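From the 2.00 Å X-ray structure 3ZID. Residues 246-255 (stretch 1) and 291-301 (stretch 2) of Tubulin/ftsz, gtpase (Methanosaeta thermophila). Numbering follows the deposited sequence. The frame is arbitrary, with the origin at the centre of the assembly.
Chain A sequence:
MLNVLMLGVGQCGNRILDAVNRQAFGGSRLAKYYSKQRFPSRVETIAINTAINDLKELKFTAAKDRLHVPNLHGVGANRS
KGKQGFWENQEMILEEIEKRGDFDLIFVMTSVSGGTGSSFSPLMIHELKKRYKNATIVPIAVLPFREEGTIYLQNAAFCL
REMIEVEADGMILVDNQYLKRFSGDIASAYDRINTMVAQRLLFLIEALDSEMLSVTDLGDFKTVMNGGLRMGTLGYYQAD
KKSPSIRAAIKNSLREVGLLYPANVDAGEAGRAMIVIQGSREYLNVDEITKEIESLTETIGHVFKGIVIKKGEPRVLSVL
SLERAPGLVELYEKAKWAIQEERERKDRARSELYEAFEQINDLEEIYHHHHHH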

ATOM      1  N   ILE A 246     -19.781   2.650  19.995  1.00 26.29           N
ATOM      2  CA  ILE A 246     -18.510   1.972  19.741  1.00 31.69           C
ATOM      3  C   ILE A 246     -18.745   0.707  18.921  1.00 33.29           C
ATOM      4  O   ILE A 246     -17.962   0.374  18.044  1.00 31.37           O
ATOM      5  CB  ILE A 246     -17.779   1.609  21.041  1.00 30.23           C
ATOM      6  CG1 ILE A 246     -17.481   2.869  21.848  1.00 28.31           C
ATOM      7  CG2 ILE A 246     -16.453   0.915  20.740  1.00 32.85           C
ATOM      8  CD1 ILE A 246     -16.415   3.723  21.239  1.00 29.91           C
ATOM      9  N   ARG A 247     -19.830   0.012  19.218  1.00 35.05           N
ATOM     10  CA  ARG A 247     -20.212  -1.165  18.467  1.00 37.46           C
ATOM     11  C   ARG A 247     -20.328  -0.845  16.988  1.00 40.91           C
ATOM     12  O   ARG A 247     -19.783  -1.554  16.144  1.00 40.41           O
ATOM     13  CB  ARG A 247     -21.546  -1.686  18.987  1.00 40.73           C
ATOM     14  CG  ARG A 247     -22.210  -2.720  18.101  1.00 53.10           C
ATOM     15  CD  ARG A 247     -23.526  -3.156  18.721  1.00 62.84           C
ATOM     16  NE  ARG A 247     -24.054  -4.385  18.137  1.00 70.90           N
ATOM     17  CZ  ARG A 247     -24.988  -5.134  18.714  1.00 78.85           C
ATOM     18  NH1 ARG A 247     -25.482  -4.778  19.892  1.00 79.75           N
ATOM     19  NH2 ARG A 247     -25.424  -6.239  18.119  1.00 83.23           N
ATOM     20  N   ALA A 248     -21.039   0.233  16.678  1.00 35.29           N
ATOM     21  CA  ALA A 248     -21.223   0.619  15.295  1.00 33.29           C
ATOM     22  C   ALA A 248     -19.906   1.101  14.719  1.00 28.89           C
ATOM     23  O   ALA A 248     -19.569   0.798  13.577  1.00 28.67           O
ATOM     24  CB  ALA A 248     -22.288   1.685  15.155  1.00 34.78           C
ATOM     25  N   ALA A 249     -19.165   1.856  15.518  1.00 32.92           N
ATOM     26  CA  ALA A 249     -17.867   2.328  15.087  1.00 29.44           C
ATOM     27  C   ALA A 249     -16.956   1.132  14.777  1.00 30.94           C
ATOM     28  O   ALA A 249     -16.307   1.140  13.754  1.00 24.04           O
ATOM     29  CB  ALA A 249     -17.249   3.268  16.105  1.00 29.90           C
ATOM     30  N   ILE A 250     -16.912   0.108  15.638  1.00 30.24           N
ATOM     31  CA  ILE A 250     -16.085  -1.081  15.392  1.00 22.56           C
ATOM     32  C   ILE A 250     -16.501  -1.818  14.137  1.00 33.74           C
ATOM     33  O   ILE A 250     -15.656  -2.086  13.285  1.00 28.85           O
ATOM     34  CB  ILE A 250     -16.051  -2.065  16.563  1.00 25.47           C
ATOM     35  CG1 ILE A 250     -15.234  -1.467  17.702  1.00 25.39           C
ATOM     36  CG2 ILE A 250     -15.413  -3.389  16.115  1.00 28.79           C
ATOM     37  CD1 ILE A 250     -15.281  -2.276  18.985  1.00 30.26           C
ATOM     38  N   LYS A 251     -17.793  -2.078  13.961  1.00 33.98           N
ATOM     39  CA  LYS A 251     -18.310  -2.734  12.740  1.00 31.83           C
ATOM     40  C   LYS A 251     -18.030  -1.990  11.437  1.00 29.42           C
ATOM     41  O   LYS A 251     -17.666  -2.604  10.447  1.00 34.39           O
ATOM     42  CB  LYS A 251     -19.829  -2.938  12.852  1.00 44.69           C
ATOM     43  CG  LYS A 251     -20.453  -3.423  11.542  1.00 55.56           C
ATOM     44  CD  LYS A 251     -21.927  -3.824  11.684  1.00 63.24           C
ATOM     45  CE  LYS A 251     -22.467  -4.338  10.341  1.00 65.02           C
ATOM     46  NZ  LYS A 251     -23.797  -5.020  10.449  1.00 68.96           N
ATOM     47  N   ASN A 252     -18.244  -0.677  11.438  1.00 25.26           N
ATOM     48  CA  ASN A 252     -18.065   0.163  10.247  1.00 30.34           C
ATOM     49  C   ASN A 252     -16.619   0.266   9.707  1.00 30.57           C
ATOM     50  O   ASN A 252     -16.403   0.559   8.540  1.00 33.37           O
ATOM     51  CB  ASN A 252     -18.586   1.557  10.540  1.00 34.11           C
ATOM     52  CG  ASN A 252     -20.075   1.612  10.536  1.00 39.53           C
ATOM     53  OD1 ASN A 252     -20.726   0.721  10.005  1.00 34.89           O
ATOM     54  ND2 ASN A 252     -20.633   2.605  11.217  1.00 37.59           N
ATOM     55  N   SER A 253     -15.640   0.097  10.593  1.00 30.30           N
ATOM     56  CA  SER A 253     -14.211   0.032  10.245  1.00 32.24           C
ATOM     57  C   SER A 253     -13.842  -1.333   9.707  1.00 31.02           C
ATOM     58  O   SER A 253     -12.739  -1.516   9.195  1.00 32.16           O
ATOM     59  CB  SER A 253     -13.328   0.335  11.447  1.00 29.56           C
ATOM     60  OG  SER A 253     -13.316  -0.791  12.307  1.00 29.45           O
ATOM     61  N   LEU A 254     -14.727  -2.313   9.899  1.00 23.09           N
ATOM     62  CA  LEU A 254     -14.451  -3.645   9.376  1.00 26.98           C
ATOM     63  C   LEU A 254     -15.286  -3.994   8.164  1.00 32.71           C
ATOM     64  O   LEU A 254     -15.098  -5.051   7.569  1.00 31.41           O
ATOM     65  CB  LEU A 254     -14.666  -4.725  10.428  1.00 24.76           C
ATOM     66  CG  LEU A 254     -13.764  -4.654  11.634  1.00 27.17           C
ATOM     67  CD1 LEU A 254     -14.263  -5.692  12.610  1.00 35.09           C
ATOM     68  CD2 LEU A 254     -12.369  -4.956  11.156  1.00 25.15           C
ATOM     69  N   ARG A 255     -16.108  -3.074   7.696  1.00 38.73           N
ATOM     70  CA  ARG A 255     -16.915  -3.434   6.558  1.00 35.38           C
ATOM     71  C   ARG A 255     -16.139  -2.895   5.377  1.00 32.27           C
ATOM     72  O   ARG A 255     -15.351  -1.949   5.540  1.00 30.82           O
ATOM     73  CB  ARG A 255     -18.295  -2.800   6.668  1.00 37.75           C
ATOM     74  CG  ARG A 255     -18.240  -1.324   6.907  1.00 43.66           C
ATOM     75  CD  ARG A 255     -19.616  -0.710   7.003  1.00 54.77           C
ATOM     76  NE  ARG A 255     -19.522   0.750   6.979  1.00 58.36           N
ATOM     77  CZ  ARG A 255     -20.564   1.575   7.033  1.00 52.31           C
ATOM     78  NH1 ARG A 255     -21.796   1.086   7.122  1.00 50.53           N
ATOM     79  NH2 ARG A 255     -20.367   2.889   7.005  1.00 47.17           N
ATOM     80  N   LYS A 291     -16.754  -6.780  24.972  1.00 24.23           N
ATOM     81  CA  LYS A 291     -17.855  -7.598  24.480  1.00 28.45           C
ATOM     82  C   LYS A 291     -17.934  -7.554  22.959  1.00 32.65           C
ATOM     83  O   LYS A 291     -18.098  -8.592  22.308  1.00 27.68           O
ATOM     84  CB  LYS A 291     -19.182  -7.137  25.090  1.00 34.05           C
ATOM     85  CG  LYS A 291     -19.380  -7.551  26.522  1.00 41.52           C
ATOM     86  CD  LYS A 291     -20.501  -6.755  27.173  1.00 53.98           C
ATOM     87  CE  LYS A 291     -20.678  -7.145  28.631  1.00 60.31           C
ATOM     88  NZ  LYS A 291     -21.491  -6.146  29.375  1.00 66.06           N
ATOM     89  N   GLU A 292     -17.759  -6.364  22.386  1.00 32.44           N
ATOM     90  CA  GLU A 292     -17.730  -6.249  20.929  1.00 36.68           C
ATOM     91  C   GLU A 292     -16.563  -6.980  20.300  1.00 34.73           C
ATOM     92  O   GLU A 292     -16.726  -7.626  19.269  1.00 41.85           O
ATOM     93  CB  GLU A 292     -17.748  -4.789  20.494  1.00 44.41           C
ATOM     94  CG  GLU A 292     -19.035  -4.080  20.883  1.00 53.83           C
ATOM     95  CD  GLU A 292     -20.268  -4.759  20.295  1.00 63.63           C
ATOM     96  OE1 GLU A 292     -20.178  -5.287  19.161  1.00 67.38           O
ATOM     97  OE2 GLU A 292     -21.327  -4.768  20.968  1.00 64.23           O
ATOM     98  N   ILE A 293     -15.398  -6.918  20.932  1.00 38.27           N
ATOM     99  CA  ILE A 293     -14.226  -7.599  20.398  1.00 43.56           C
ATOM    100  C   ILE A 293     -14.470  -9.109  20.435  1.00 47.30           C
ATOM    101  O   ILE A 293     -14.217  -9.822  19.449  1.00 46.24           O
ATOM    102  CB  ILE A 293     -12.928  -7.250  21.177  1.00 40.23           C
ATOM    103  CG1 ILE A 293     -12.581  -5.759  21.047  1.00 39.07           C
ATOM    104  CG2 ILE A 293     -11.775  -8.120  20.711  1.00 40.08           C
ATOM    105  CD1 ILE A 293     -12.681  -5.204  19.646  1.00 33.79           C
ATOM    106  N   GLU A 294     -15.000  -9.590  21.556  1.00 42.31           N
ATOM    107  CA  GLU A 294     -15.341 -11.007  21.679  1.00 44.92           C
ATOM    108  C   GLU A 294     -16.216 -11.491  20.519  1.00 45.91           C
ATOM    109  O   GLU A 294     -16.035 -12.605  20.026  1.00 51.65           O
ATOM    110  CB  GLU A 294     -16.033 -11.288  23.017  1.00 50.38           C
ATOM    111  CG  GLU A 294     -15.133 -11.124  24.237  1.00 56.17           C
ATOM    112  CD  GLU A 294     -15.828 -11.494  25.542  1.00 62.96           C
ATOM    113  OE1 GLU A 294     -17.074 -11.614  25.549  1.00 67.12           O
ATOM    114  OE2 GLU A 294     -15.125 -11.663  26.563  1.00 63.39           O
ATOM    115  N   SER A 295     -17.142 -10.644  20.071  1.00 45.59           N
ATOM    116  CA  SER A 295     -17.998 -10.965  18.929  1.00 45.74           C
ATOM    117  C   SER A 295     -17.198 -11.264  17.676  1.00 37.94           C
ATOM    118  O   SER A 295     -17.514 -12.198  16.955  1.00 43.13           O
ATOM    119  CB  SER A 295     -18.962  -9.818  18.627  1.00 47.50           C
ATOM    120  OG  SER A 295     -19.635  -9.410  19.795  1.00 59.73           O
ATOM    121  N   LEU A 296     -16.154 -10.478  17.436  1.00 43.80           N
ATOM    122  CA  LEU A 296     -15.326 -10.596  16.233  1.00 39.08           C
ATOM    123  C   LEU A 296     -14.614 -11.924  16.083  1.00 47.16           C
ATOM    124  O   LEU A 296     -14.258 -12.322  14.970  1.00 43.24           O
ATOM    125  CB  LEU A 296     -14.279  -9.489  16.177  1.00 41.41           C
ATOM    126  CG  LEU A 296     -14.801  -8.067  16.082  1.00 46.65           C
ATOM    127  CD1 LEU A 296     -13.634  -7.103  15.827  1.00 43.58           C
ATOM    128  CD2 LEU A 296     -15.825  -8.017  14.962  1.00 44.01           C
ATOM    129  N   THR A 297     -14.363 -12.587  17.206  1.00 54.73           N
ATOM    130  CA  THR A 297     -13.656 -13.861  17.186  1.00 57.17           C
ATOM    131  C   THR A 297     -14.502 -14.934  16.501  1.00 56.14           C
ATOM    132  O   THR A 297     -14.027 -16.038  16.231  1.00 54.61           O
ATOM    133  CB  THR A 297     -13.236 -14.301  18.597  1.00 58.40           C
ATOM    134  OG1 THR A 297     -14.382 -14.321  19.455  1.00 59.12           O
ATOM    135  CG2 THR A 297     -12.198 -13.329  19.161  1.00 61.68           C
ATOM    136  N   GLU A 298     -15.756 -14.590  16.217  1.00 58.38           N
ATOM    137  CA  GLU A 298     -16.633 -15.446  15.436  1.00 62.30           C
ATOM    138  C   GLU A 298     -16.151 -15.472  13.996  1.00 57.66           C
ATOM    139  O   GLU A 298     -16.122 -16.526  13.361  1.00 58.81           O
ATOM    140  CB  GLU A 298     -18.059 -14.893  15.457  1.00 71.53           C
ATOM    141  CG  GLU A 298     -19.047 -15.673  14.594  1.00 80.81           C
ATOM    142  CD  GLU A 298     -20.389 -14.969  14.443  1.00 83.34           C
ATOM    143  OE1 GLU A 298     -20.403 -13.721  14.395  1.00 81.99           O
ATOM    144  OE2 GLU A 298     -21.426 -15.661  14.368  1.00 84.98           O
ATOM    145  N   THR A 299     -15.738 -14.316  13.484  1.00 49.16           N
ATOM    146  CA  THR A 299     -15.364 -14.238  12.085  1.00 50.54           C
ATOM    147  C   THR A 299     -13.862 -14.057  11.911  1.00 48.80           C
ATOM    148  O   THR A 299     -13.318 -14.324  10.838  1.00 44.77           O
ATOM    149  CB  THR A 299     -16.117 -13.101  11.363  1.00 57.52           C
ATOM    150  OG1 THR A 299     -15.789 -11.845  11.968  1.00 59.16           O
ATOM    151  CG2 THR A 299     -17.613 -13.305  11.468  1.00 63.50           C
ATOM    152  N   ILE A 300     -13.205 -13.587  12.970  1.00 42.65           N
ATOM    153  CA  ILE A 300     -11.766 -13.321  12.955  1.00 39.98           C
ATOM    154  C   ILE A 300     -11.044 -14.120  14.044  1.00 42.16           C
ATOM    155  O   ILE A 300     -11.275 -13.881  15.227  1.00 43.74           O
ATOM    156  CB  ILE A 300     -11.464 -11.818  13.119  1.00 33.68           C
ATOM    157  CG1 ILE A 300     -12.174 -11.004  12.048  1.00 33.46           C
ATOM    158  CG2 ILE A 300      -9.958 -11.569  13.096  1.00 22.96           C
ATOM    159  CD1 ILE A 300     -11.949  -9.512  12.195  1.00 36.01           C
ATOM    160  N   GLY A 301     -10.150 -15.022  13.653  1.00 40.26           N
ATOM    161  CA  GLY A 301      -9.423 -15.851  14.604  1.00 44.34           C
ATOM    162  C   GLY A 301      -8.784 -15.249  15.857  1.00 47.13           C
ATOM    163  O   GLY A 301      -9.065 -15.682  16.972  1.00 48.06           O
TER

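No hydrogen bond joins these two stretches. The one polar link is a long salt bridge, with Arg247 NE 3.9 Å from Glu292 OE2. That oxygen lies well out of the guanidinium plane, so no N-H points at it. The pair attracts by charge alone. Its closest atoms are not the charged nitrogens: Arg247 CG sits 3.4 Å from Glu292 OE1, so the carboxylate rests against the aliphatic part of the arginine.

The backbones run in roughly the same direction. The helix at 246-252 and the helix at 291-296 make an angle of 33° between their N-to-C directions. Their axes come no closer than 10.4 Å, which leaves room for side chains between them. The stretches' CA atoms come nearest at Arg247 and Glu292, at 6.2 Å from Arg247 CA to Glu292 CA. The contact is small, burying 309 Å² in total over both sides.

Apart from the salt bridge the contact is largely apolar. Ile250 and Leu254 carry it from stretch 1, and Ile293, Leu296 and Ile300 answer from stretch 2, with Glu292 adding its CB. The CA-to-CB bonds of Ile250 and Leu254 point toward the other stretch.

Ile250 touches three residues of stretch 2. Its CD1 lies 3.8 Å from Glu292 CB, so the glutamate also offers a carbon surface. Ile250 CD1 is 4.0 Å from Ile293 CD1. The CA-to-CB bond of Ile293 points sideways, but the end of its side chain comes nearer. Ile250 CG2 meets Leu296 CD1 at 4.1 Å.

Leu296 CD1 also packs against Leu254 CD1, at 3.6 Å. This methyl therefore touches both Ile250 and Leu254. Further along, Leu254 CD1 reaches Ile300 CD1 at a looser 4.5 Å. These are van der Waals contacts between methyl groups, and they keep apolar surface away from water.

Several hydrogen bonds form inside each stretch. In stretch 1, Ile250 N bonds to Ile246 O at 2.6 Å and Lys251 N to Arg247 O at 3.0 Å, as expected of a helix. Ser253 OG donates to Ile250 O at 2.8 Å, which ties this buried hydroxyl back to its own backbone. Leu254 N bonds to Lys251 O at 3.0 Å. In stretch 2, Ile300 N bonds to Leu296 O at 2.6 Å. That bond links the backbones of two residues that both meet Leu254.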